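Endosialidase (Enterobacteria phage phi92, PDB 4HIZ) hydrolyses internal alpha-2,8 and alpha-2,9 linkages of polysialic acid, the sialic acid polymer, as a phage endosialidase with a sialidase-fold propeller and a beta-helix stalk. Local coordinates at the interface of chains A and B. Numbering follows the deposited sequence. Chains: chain A/B, Endosialidase.

Contact 1: the interface of chains A and B. Residues chain A 78-80; chain B 539-542, 545.
In this trimeric phage endosialidase, a loop of the propeller region of chain A between strands 71-75 and 82-84, A:Asp78 to A:Pro80, lies against the loop that leads chain B from strand 535-536 to strand 546-548, within the C-terminal region of the protein. A:Asp78 and B:Arg542 bury most surface here. OD1 of the A:Asp78 carboxylate takes a salt-bridging hydrogen bond from NE of B:Arg542 at 2.8 Å. The carboxylate arm lies across the arginine chain, the two flat groups turned 68° apart. The guanidinium therefore does not pair edge to edge with the carboxylate: its NE meets OD1 from above the carboxylate plane, and OD1 in turn is tilted out of the guanidinium plane. CG of A:Asp78 stands anti to the backbone N (chi1 -172°), which carries the carboxylate up beside the arginine chain. B:Arg542 bends at chi2 (-45°), and beyond the bend its chain passes over the backbone of A:Thr79, with CD 3.7 Å from CA of that threonine. One guanidinium face then rests on the A chain: the carbonyl O of A:Thr79 and CA of A:Pro80 both lie beneath its rim. That carbonyl oxygen faces the plane of the cation and probably adds to its electrostatic hold. On the other flank of the A loop, A:Thr79 runs alongside B:Asn541, the methyl CG2 3.8 Å from CB of the asparagine. A:Pro80 continues the apolar strip. Its ring is set crosswise to that of B:Pro545, CD reaching CB of the partner at 3.7 Å. At the opposite end a water joins the two backbones, lying 2.9 Å from N of A:Asp78 and 2.7 Å from the carbonyl O of B:Thr539. Nearby, the carbonyl O of A:Asp78 and the backbone N of B:Asn541 are close without being hydrogen bonded.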
# COMPACT_ATOMS: atom_id res chain seq x y z
N ASP A 78 -6.71 -7.37 5.06
CA ASP A 78 -7.03 -6.01 5.53
C ASP A 78 -7.57 -5.23 4.37
O ASP A 78 -6.91 -4.34 3.83
CB ASP A 78 -5.80 -5.36 6.16
CG ASP A 78 -6.11 -4.04 6.85
OD1 ASP A 78 -7.31 -3.73 7.10
OD2 ASP A 78 -5.12 -3.34 7.17
N THR A 79 -8.83 -5.52 4.00
CA THR A 79 -9.46 -4.81 2.89
C THR A 79 -10.85 -4.36 3.35
O THR A 79 -11.36 -4.86 4.37
CB THR A 79 -9.58 -5.70 1.59
OG1 THR A 79 -10.94 -6.15 1.44
CG2 THR A 79 -8.62 -6.90 1.59
N PRO A 80 -11.45 -3.40 2.63
CA PRO A 80 -12.73 -2.86 3.15
C PRO A 80 -13.92 -3.71 2.76
O PRO A 80 -15.05 -3.39 3.15
CB PRO A 80 -12.82 -1.48 2.47
CG PRO A 80 -12.09 -1.69 1.16
CD PRO A 80 -10.97 -2.69 1.43
N THR B 539 -1.74 -8.14 3.43
CA THR B 539 -1.45 -7.13 2.40
C THR B 539 -2.30 -5.88 2.72
O THR B 539 -3.53 -5.95 2.79
CB THR B 539 -1.85 -7.69 1.04
OG1 THR B 539 -0.96 -8.78 0.72
CG2 THR B 539 -1.76 -6.64 -0.03
N PRO B 540 -1.67 -4.73 2.98
CA PRO B 540 -2.48 -3.55 3.34
C PRO B 540 -3.35 -3.14 2.15
O PRO B 540 -2.85 -2.95 1.05
CB PRO B 540 -1.44 -2.46 3.67
CG PRO B 540 -0.16 -3.23 3.90
CD PRO B 540 -0.20 -4.48 3.03
N ASN B 541 -4.65 -3.02 2.36
CA ASN B 541 -5.52 -2.91 1.19
C ASN B 541 -6.70 -2.00 1.47
O ASN B 541 -7.83 -2.22 0.96
CB ASN B 541 -6.00 -4.32 0.83
CG ASN B 541 -5.74 -4.67 -0.61
OD1 ASN B 541 -5.39 -3.84 -1.43
ND2 ASN B 541 -5.98 -5.93 -0.94
N ARG B 542 -6.44 -0.93 2.23
CA ARG B 542 -7.49 0.07 2.46
C ARG B 542 -7.29 1.30 1.60
O ARG B 542 -8.26 1.84 1.08
CB ARG B 542 -7.55 0.51 3.93
CG ARG B 542 -7.83 -0.59 4.97
CD ARG B 542 -8.95 -1.52 4.52
NE ARG B 542 -9.35 -2.41 5.61
CZ ARG B 542 -10.50 -2.30 6.28
NH1 ARG B 542 -11.33 -1.31 6.00
NH2 ARG B 542 -10.83 -3.19 7.22
N PRO B 545 -7.82 -0.31 -2.54
CA PRO B 545 -8.08 -1.75 -2.34
C PRO B 545 -7.99 -2.57 -3.62
O PRO B 545 -8.77 -2.35 -4.54
CB PRO B 545 -9.51 -1.80 -1.80
CG PRO B 545 -9.97 -0.44 -1.74
CD PRO B 545 -8.99 0.53 -2.28
O HOH W 1 -5.42 -7.81 2.45

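Contact 2: the interface of chains A and B. Residues chain A 433, 457, 459-460; chain B 529-532.
B:Arg532 slides its guanidinium between two aromatic rings, A:Tyr433 from the partner and B:Phe529 from its own chain, while A:Asp460 meets it at the edge. This patch of the subunit interface of the trimer sets a B-chain loop, 529-532, against A:Tyr433 and the end of strand 456-460. The tyrosine ring and the guanidinium are nearly parallel, 14° apart, and NH1 lies over the ring centre, 3.4 Å from the centroid of A:Tyr433, a cation-pi contact. On the opposite side CG of B:Phe529 faces the middle of the guanidinium, so the cation is held flat between the rings. A bend at chi2 (75°) in B:Arg532 brings its far end round to this slot. NE gives a salt-bridging hydrogen bond, nearly straight at 167°, to OD2 of A:Asp460 at 3.0 Å. The bond runs in the guanidinium plane to the anti lone pair of OD2, the one away from OD1; NH2 adds only a weak bond to the same oxygen. The guanidinium would probably favour a charged carboxylate. Two waters also reach OD2: one is shared with ND2 of A:Asn457 and the backbone N of B:Val530, the other with NH2 of B:Arg532 and the carbonyl O of A:Tyr433. The backbone N of A:Asp460 donates to the carbonyl O of B:Ser531 at 3.3 Å, tying the end of the strand to the B loop. That carbonyl also takes part in a water bridge to OG1 of A:Thr459. B:Val530 and A:Asn457 pass alongside one another, heading opposite ways, the methyl CG2 of the valine lying 3.4 Å from ND2 of the asparagine amide.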
# COMPACT_ATOMS: atom_id res chain seq x y z
N TYR A 433 -15.65 -8.38 23.08
CA TYR A 433 -14.44 -9.15 22.78
C TYR A 433 -14.75 -10.65 22.87
O TYR A 433 -14.51 -11.29 23.91
CB TYR A 433 -13.36 -8.81 23.80
CG TYR A 433 -12.80 -7.42 23.70
CD1 TYR A 433 -11.81 -7.12 22.74
CD2 TYR A 433 -13.20 -6.42 24.58
CE1 TYR A 433 -11.22 -5.85 22.67
CE2 TYR A 433 -12.62 -5.14 24.52
CZ TYR A 433 -11.64 -4.87 23.55
OH TYR A 433 -11.05 -3.61 23.47
N ASN A 457 -9.29 -20.84 26.25
CA ASN A 457 -9.40 -19.53 25.58
C ASN A 457 -7.97 -19.09 25.22
O ASN A 457 -7.17 -18.78 26.13
CB ASN A 457 -10.08 -18.55 26.55
CG ASN A 457 -10.23 -17.14 25.99
OD1 ASN A 457 -10.17 -16.87 24.75
ND2 ASN A 457 -10.41 -16.21 26.90
N THR A 459 -7.13 -16.83 22.46
CA THR A 459 -7.05 -15.47 21.89
C THR A 459 -8.45 -14.87 21.93
O THR A 459 -9.42 -15.62 22.01
CB THR A 459 -6.49 -15.46 20.43
OG1 THR A 459 -6.58 -14.13 19.90
CG2 THR A 459 -7.32 -16.39 19.52
N ASP A 460 -8.55 -13.53 21.97
CA ASP A 460 -9.84 -12.85 21.93
C ASP A 460 -9.88 -11.94 20.71
O ASP A 460 -8.92 -11.18 20.44
CB ASP A 460 -10.02 -11.93 23.15
CG ASP A 460 -10.33 -12.67 24.46
OD1 ASP A 460 -10.49 -13.91 24.46
OD2 ASP A 460 -10.43 -11.97 25.51
N PHE B 529 -7.95 -10.84 31.03
CA PHE B 529 -8.43 -11.43 29.78
C PHE B 529 -7.24 -12.01 29.05
O PHE B 529 -6.10 -11.63 29.31
CB PHE B 529 -9.13 -10.39 28.88
CG PHE B 529 -8.39 -9.08 28.75
CD1 PHE B 529 -7.36 -8.94 27.84
CD2 PHE B 529 -8.76 -7.97 29.52
CE1 PHE B 529 -6.64 -7.72 27.71
CE2 PHE B 529 -8.07 -6.72 29.39
CZ PHE B 529 -7.00 -6.61 28.48
N VAL B 530 -7.49 -12.92 28.12
CA VAL B 530 -6.43 -13.47 27.30
C VAL B 530 -6.09 -12.48 26.21
O VAL B 530 -6.93 -11.66 25.83
CB VAL B 530 -6.98 -14.81 26.71
CG1 VAL B 530 -6.09 -15.36 25.59
CG2 VAL B 530 -7.17 -15.81 27.85
N SER B 531 -4.85 -12.53 25.72
CA SER B 531 -4.36 -11.53 24.80
C SER B 531 -5.25 -11.28 23.59
O SER B 531 -5.71 -12.22 22.92
CB SER B 531 -2.99 -11.94 24.31
OG SER B 531 -2.47 -10.99 23.38
N ARG B 532 -5.42 -9.99 23.27
CA ARG B 532 -6.11 -9.56 22.06
C ARG B 532 -5.09 -9.21 20.98
O ARG B 532 -5.46 -8.75 19.90
CB ARG B 532 -7.01 -8.32 22.33
CG ARG B 532 -8.39 -8.55 23.02
CD ARG B 532 -8.22 -8.84 24.49
NE ARG B 532 -9.47 -9.19 25.20
CZ ARG B 532 -10.22 -8.34 25.91
NH1 ARG B 532 -9.91 -7.05 25.96
NH2 ARG B 532 -11.30 -8.79 26.56
O HOH W 2 -10.30 -13.61 27.60
O HOH W 3 -4.16 -12.94 20.58
O HOH W 4 -13.09 -11.39 26.33

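The C-alpha centres of contact 1 and contact 2 lie about 24 Å apart on one A-B interface. They share no residue, yet both set the propeller region of chain A against short runs of chain B, 529-532 in contact 2 and 539-542 with 545 in contact 1, with strand 535-536 between. Each pairs an aspartate of A with an arginine of B. The join is not an exact two-fold, and the deposited assembly holds three copies, so the same two patches probably recur around the trimer, where they would help fix each propeller region against its neighbour's C-terminal segment.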